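Local coordinates for protein sgbp-b (Bacteroides uniformis, PDB 7K44) that probably binds xyloglucan at the cell surface of a human gut bacterium and is encoded in a xyloglucan utilization locus, at residues Pro42-Gly46 and Ala96-Leu100; Arg61-Thr65 and Pro75-Val80. All coordinates share one frame; numbering follows the deposited sequence.

Contacts 1 and 2 both lie in the N-terminal beta sandwich, their centres about 37 and 40 Å from the centre of the chain. Contact 1 joins two loops at one end of the sandwich; contact 2 pairs strand 59-65 with the edge strand 78-80 of one sheet. Along the chain the order is 42-46, 61-65, 75-80 and 96-100, so the segments of contact 1 flank those of contact 2. Their centres lie about 13 Å apart and they touch directly: L100 CD1 meets F64 CD1 at 3.5 Å, and P97 packs on V78. Loop 96-100 thus ties the end of the sandwich to its edge.

Contact 1: residues Pro42-Gly46 and Ala96-Leu100; sequences PVETG and APAGL
With CG1 anti to the backbone N (chi1 -178°), V43 sends this methyl into the other loop, where L100, its CG also anti to N, brings CD2 to meet it. The two side chains slant past one another, CG1 of V43 lying 3.6 Å from CD2 of L100, and the same CG1 rests 3.8 Å from CB of A96. L49 of strand 48-54 packs on both V43 and A96, extending this small apolar patch into the sandwich. The A96 methyl also presses close to the E44 carbonyl, CB to O at 3.2 Å. Beside it the backbones are joined by a nearly straight hydrogen bond (167°) from G46 N to A96 O, 2.8 Å long and directed at an in-plane lone pair. G46 has a positive phi at which a CB would jam against the T45 carbonyl oxygen. T45 lays CG2 3.9 Å from CB of A98, and its OG1 is hydrogen-bonded to a water 2.8 Å away. That water donates to P97 O at 2.7 Å and accepts from L100 N, so one solvent molecule links three sites on the two loops. The arrangement, a hairpin turn of one sheet packed against the connection that crosses to the other, closes one end of a two-sheet beta sandwich, consistent with an immunoglobulin-like (IPT/TIG-like) fold.

Contact 2: residues Arg61-Thr65 and Pro75-Val80; sequences RVYFT and PVSVEV
F64 and V80 meet on the same face of the sheet, the F64 ring bringing CE1 to 3.7 Å from V80 CG2, while CG1 of V62 rests on V80 CB. Next to them the V78 carbonyl oxygen lies at the edge of the F64 ring. On the opposite face V76 sets CG2 almost over the centre of the Y63 ring, a CH-pi contact 4.1 Å from the centroid. Y63 reaches it with CG between its backbone N and carbonyl carbon (chi1 61°). The backbones pair antiparallel: F64 and V78 are hydrogen-bonded both ways (F64 N to V78 O 2.8 Å), and Y63 faces E79 as a non-hydrogen-bonded pair. V80 N adds a single bond to V62 O, S77 N a weak one to F64 O. Further out, T65 OG1 donates to an in-plane lone pair of P75 O at 2.7 Å. At the other end R61 NH1 meets the syn side of E79 OE2 at 3.0 Å in a salt bridge, the planes of the two groups turned 69° apart, and a water links OE2 to V62 N and V80 O. Replacing E79 by an alanine is likely to leave the R61 guanidinium without its charge mate and the water one partner short. S77 and V78, both facing F64, form a classic beta bulge where the edge strand of the sandwich begins.

Contact 1: residues Pro42-Gly46 and Ala96-Leu100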
loop_
_atom_site.group_PDB
_atom_site.type_symbol
_atom_site.label_atom_id
_atom_site.label_comp_id
_atom_site.label_asym_id
_atom_site.label_seq_id
_atom_site.Cartn_x
_atom_site.Cartn_y
_atom_site.Cartn_z
ATOM N N PRO A 42 28.663 3.498 1.447
ATOM C CA PRO A 42 29.218 2.793 0.285
ATOM C C PRO A 42 30.211 1.742 0.744
ATOM O O PRO A 42 30.752 1.852 1.841
ATOM C CB PRO A 42 29.937 3.901 -0.476
ATOM C CG PRO A 42 30.364 4.849 0.589
ATOM C CD PRO A 42 29.243 4.845 1.599
ATOM N N VAL A 43 30.412 0.718 -0.077
ATOM C CA VAL A 43 31.352 -0.345 0.253
ATOM C C VAL A 43 32.747 0.150 -0.111
ATOM O O VAL A 43 33.061 0.335 -1.290
ATOM C CB VAL A 43 31.007 -1.644 -0.478
ATOM C CG1 VAL A 43 31.966 -2.739 -0.066
ATOM C CG2 VAL A 43 29.556 -2.045 -0.185
ATOM N N GLU A 44 33.569 0.384 0.901
ATOM C CA GLU A 44 34.949 0.810 0.741
ATOM C C GLU A 44 35.876 -0.342 1.102
ATOM O O GLU A 44 35.452 -1.382 1.612
ATOM C CB GLU A 44 35.255 2.006 1.654
ATOM C CG GLU A 44 34.284 3.182 1.543
ATOM C CD GLU A 44 34.526 4.041 0.311
ATOM O OE1 GLU A 44 33.681 4.915 0.015
ATOM O OE2 GLU A 44 35.561 3.841 -0.364
ATOM N N THR A 45 37.162 -0.155 0.822
ATOM C CA THR A 45 38.144 -1.126 1.272
ATOM C C THR A 45 37.992 -1.367 2.767
ATOM O O THR A 45 37.971 -0.428 3.568
ATOM C CB THR A 45 39.552 -0.613 0.959
ATOM O OG1 THR A 45 39.640 -0.314 -0.441
ATOM C CG2 THR A 45 40.604 -1.669 1.308
ATOM N N GLY A 46 37.868 -2.640 3.136
ATOM C CA GLY A 46 37.734 -3.017 4.525
ATOM C C GLY A 46 36.314 -3.073 5.043
ATOM O O GLY A 46 36.108 -3.566 6.155
ATOM N N ALA A 96 35.796 -6.082 2.635
ATOM C CA ALA A 96 35.899 -5.805 1.207
ATOM C C ALA A 96 37.361 -5.649 0.807
ATOM O O ALA A 96 38.092 -4.876 1.442
ATOM C CB ALA A 96 35.155 -4.518 0.866
ATOM N N PRO A 97 37.815 -6.340 -0.235
ATOM C CA PRO A 97 39.201 -6.173 -0.692
ATOM C C PRO A 97 39.422 -4.805 -1.320
ATOM O O PRO A 97 38.486 -4.101 -1.706
ATOM C CB PRO A 97 39.373 -7.290 -1.727
ATOM C CG PRO A 97 37.977 -7.601 -2.183
ATOM C CD PRO A 97 37.091 -7.370 -0.995
ATOM N N ALA A 98 40.699 -4.426 -1.401
ATOM C CA ALA A 98 41.060 -3.203 -2.100
ATOM C C ALA A 98 40.829 -3.362 -3.602
ATOM O O ALA A 98 40.812 -4.472 -4.147
ATOM C CB ALA A 98 42.520 -2.841 -1.828
ATOM N N GLY A 99 40.636 -2.229 -4.271
ATOM C CA GLY A 99 40.417 -2.241 -5.706
ATOM C C GLY A 99 39.101 -2.854 -6.110
ATOM O O GLY A 99 39.014 -3.497 -7.163
ATOM N N LEU A 100 38.068 -2.672 -5.292
ATOM C CA LEU A 100 36.783 -3.303 -5.543
ATOM C C LEU A 100 36.117 -2.728 -6.787
ATOM O O LEU A 100 36.132 -1.516 -7.020
ATOM C CB LEU A 100 35.880 -3.090 -4.331
ATOM C CG LEU A 100 34.573 -3.873 -4.311
ATOM C CD1 LEU A 100 34.829 -5.346 -4.543
ATOM C CD2 LEU A 100 33.878 -3.645 -2.983
HETATM O O HOH W 1 37.918 -1.487 -2.288
#

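Contact 2: residues Arg61-Thr65 and Pro75-Val80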
loop_
_atom_site.group_PDB
_atom_site.type_symbol
_atom_site.label_atom_id
_atom_site.label_comp_id
_atom_site.label_asym_id
_atom_site.label_seq_id
_atom_site.Cartn_x
_atom_site.Cartn_y
_atom_site.Cartn_z
ATOM N N ARG A 61 36.321 -20.822 -3.830
ATOM C CA ARG A 61 36.696 -19.436 -4.053
ATOM C C ARG A 61 35.521 -18.534 -3.723
ATOM O O ARG A 61 34.361 -18.935 -3.831
ATOM C CB ARG A 61 37.096 -19.195 -5.511
ATOM C CG ARG A 61 38.563 -19.338 -5.755
ATOM C CD ARG A 61 38.927 -19.120 -7.213
ATOM N NE ARG A 61 39.932 -20.090 -7.637
ATOM C CZ ARG A 61 41.157 -20.172 -7.122
ATOM N NH1 ARG A 61 41.549 -19.327 -6.167
ATOM N NH2 ARG A 61 42.000 -21.097 -7.567
ATOM N N VAL A 62 35.845 -17.311 -3.314
ATOM C CA VAL A 62 34.888 -16.218 -3.213
ATOM C C VAL A 62 35.492 -15.050 -3.973
ATOM O O VAL A 62 36.657 -14.703 -3.751
ATOM C CB VAL A 62 34.623 -15.835 -1.743
ATOM C CG1 VAL A 62 33.660 -14.648 -1.662
ATOM C CG2 VAL A 62 34.068 -17.026 -0.988
ATOM N N TYR A 63 34.729 -14.463 -4.891
ATOM C CA TYR A 63 35.320 -13.390 -5.681
ATOM C C TYR A 63 34.239 -12.485 -6.254
ATOM O O TYR A 63 33.095 -12.906 -6.451
ATOM C CB TYR A 63 36.219 -13.929 -6.807
ATOM C CG TYR A 63 35.521 -14.805 -7.831
ATOM C CD1 TYR A 63 35.347 -16.166 -7.610
ATOM C CD2 TYR A 63 35.047 -14.272 -9.027
ATOM C CE1 TYR A 63 34.714 -16.973 -8.544
ATOM C CE2 TYR A 63 34.412 -15.070 -9.966
ATOM C CZ TYR A 63 34.247 -16.418 -9.722
ATOM O OH TYR A 63 33.612 -17.215 -10.651
ATOM N N PHE A 64 34.626 -11.235 -6.507
ATOM C CA PHE A 64 33.833 -10.303 -7.290
ATOM C C PHE A 64 34.243 -10.413 -8.752
ATOM O O PHE A 64 35.426 -10.607 -9.068
ATOM C CB PHE A 64 34.079 -8.870 -6.816
ATOM C CG PHE A 64 33.651 -8.608 -5.392
ATOM C CD1 PHE A 64 34.507 -8.872 -4.333
ATOM C CD2 PHE A 64 32.398 -8.073 -5.116
ATOM C CE1 PHE A 64 34.118 -8.612 -3.013
ATOM C CE2 PHE A 64 32.003 -7.814 -3.802
ATOM C CZ PHE A 64 32.871 -8.090 -2.754
ATOM N N THR A 65 33.259 -10.294 -9.637
ATOM C CA THR A 65 33.478 -10.403 -11.074
ATOM C C THR A 65 32.732 -9.282 -11.785
ATOM O O THR A 65 31.678 -8.828 -11.335
ATOM C CB THR A 65 33.040 -11.770 -11.620
ATOM O OG1 THR A 65 33.401 -11.869 -13.009
ATOM C CG2 THR A 65 31.548 -11.989 -11.494
ATOM N N PRO A 75 35.512 -13.824 -15.086
ATOM C CA PRO A 75 36.842 -13.514 -14.557
ATOM C C PRO A 75 36.809 -13.306 -13.051
ATOM O O PRO A 75 35.829 -12.818 -12.483
ATOM C CB PRO A 75 37.208 -12.209 -15.269
ATOM C CG PRO A 75 35.876 -11.587 -15.599
ATOM C CD PRO A 75 34.992 -12.743 -15.942
ATOM N N VAL A 76 37.910 -13.687 -12.408
ATOM C CA VAL A 76 38.141 -13.390 -10.996
ATOM C C VAL A 76 38.685 -11.971 -10.903
ATOM O O VAL A 76 39.899 -11.761 -10.812
ATOM C CB VAL A 76 39.105 -14.418 -10.372
ATOM C CG1 VAL A 76 39.297 -14.147 -8.883
ATOM C CG2 VAL A 76 38.572 -15.806 -10.561
ATOM N N SER A 77 37.788 -10.984 -10.939
ATOM C CA SER A 77 38.207 -9.586 -10.992
ATOM C C SER A 77 38.861 -9.140 -9.686
ATOM O O SER A 77 39.919 -8.497 -9.696
ATOM C CB SER A 77 37.021 -8.687 -11.350
ATOM O OG SER A 77 36.356 -9.144 -12.524
ATOM N N VAL A 78 38.231 -9.438 -8.552
ATOM C CA VAL A 78 38.793 -9.154 -7.231
ATOM C C VAL A 78 38.472 -10.355 -6.351
ATOM O O VAL A 78 37.306 -10.580 -6.011
ATOM C CB VAL A 78 38.223 -7.872 -6.600
ATOM C CG1 VAL A 78 39.140 -7.386 -5.490
ATOM C CG2 VAL A 78 38.017 -6.787 -7.635
ATOM N N GLU A 79 39.498 -11.117 -5.968
ATOM C CA GLU A 79 39.273 -12.286 -5.138
ATOM C C GLU A 79 39.209 -11.892 -3.663
ATOM O O GLU A 79 39.863 -10.944 -3.219
ATOM C CB GLU A 79 40.376 -13.327 -5.336
ATOM C CG GLU A 79 40.098 -14.616 -4.583
ATOM C CD GLU A 79 41.032 -15.757 -4.925
ATOM O OE1 GLU A 79 42.097 -15.508 -5.533
ATOM O OE2 GLU A 79 40.694 -16.904 -4.561
ATOM N N VAL A 80 38.397 -12.626 -2.913
ATOM C CA VAL A 80 38.357 -12.547 -1.458
ATOM C C VAL A 80 39.114 -13.764 -0.934
ATOM O O VAL A 80 38.640 -14.900 -1.047
ATOM C CB VAL A 80 36.908 -12.520 -0.955
ATOM C CG1 VAL A 80 36.878 -12.494 0.569
ATOM C CG2 VAL A 80 36.165 -11.316 -1.525
HETATM O O HOH W 2 38.787 -17.120 -2.617
#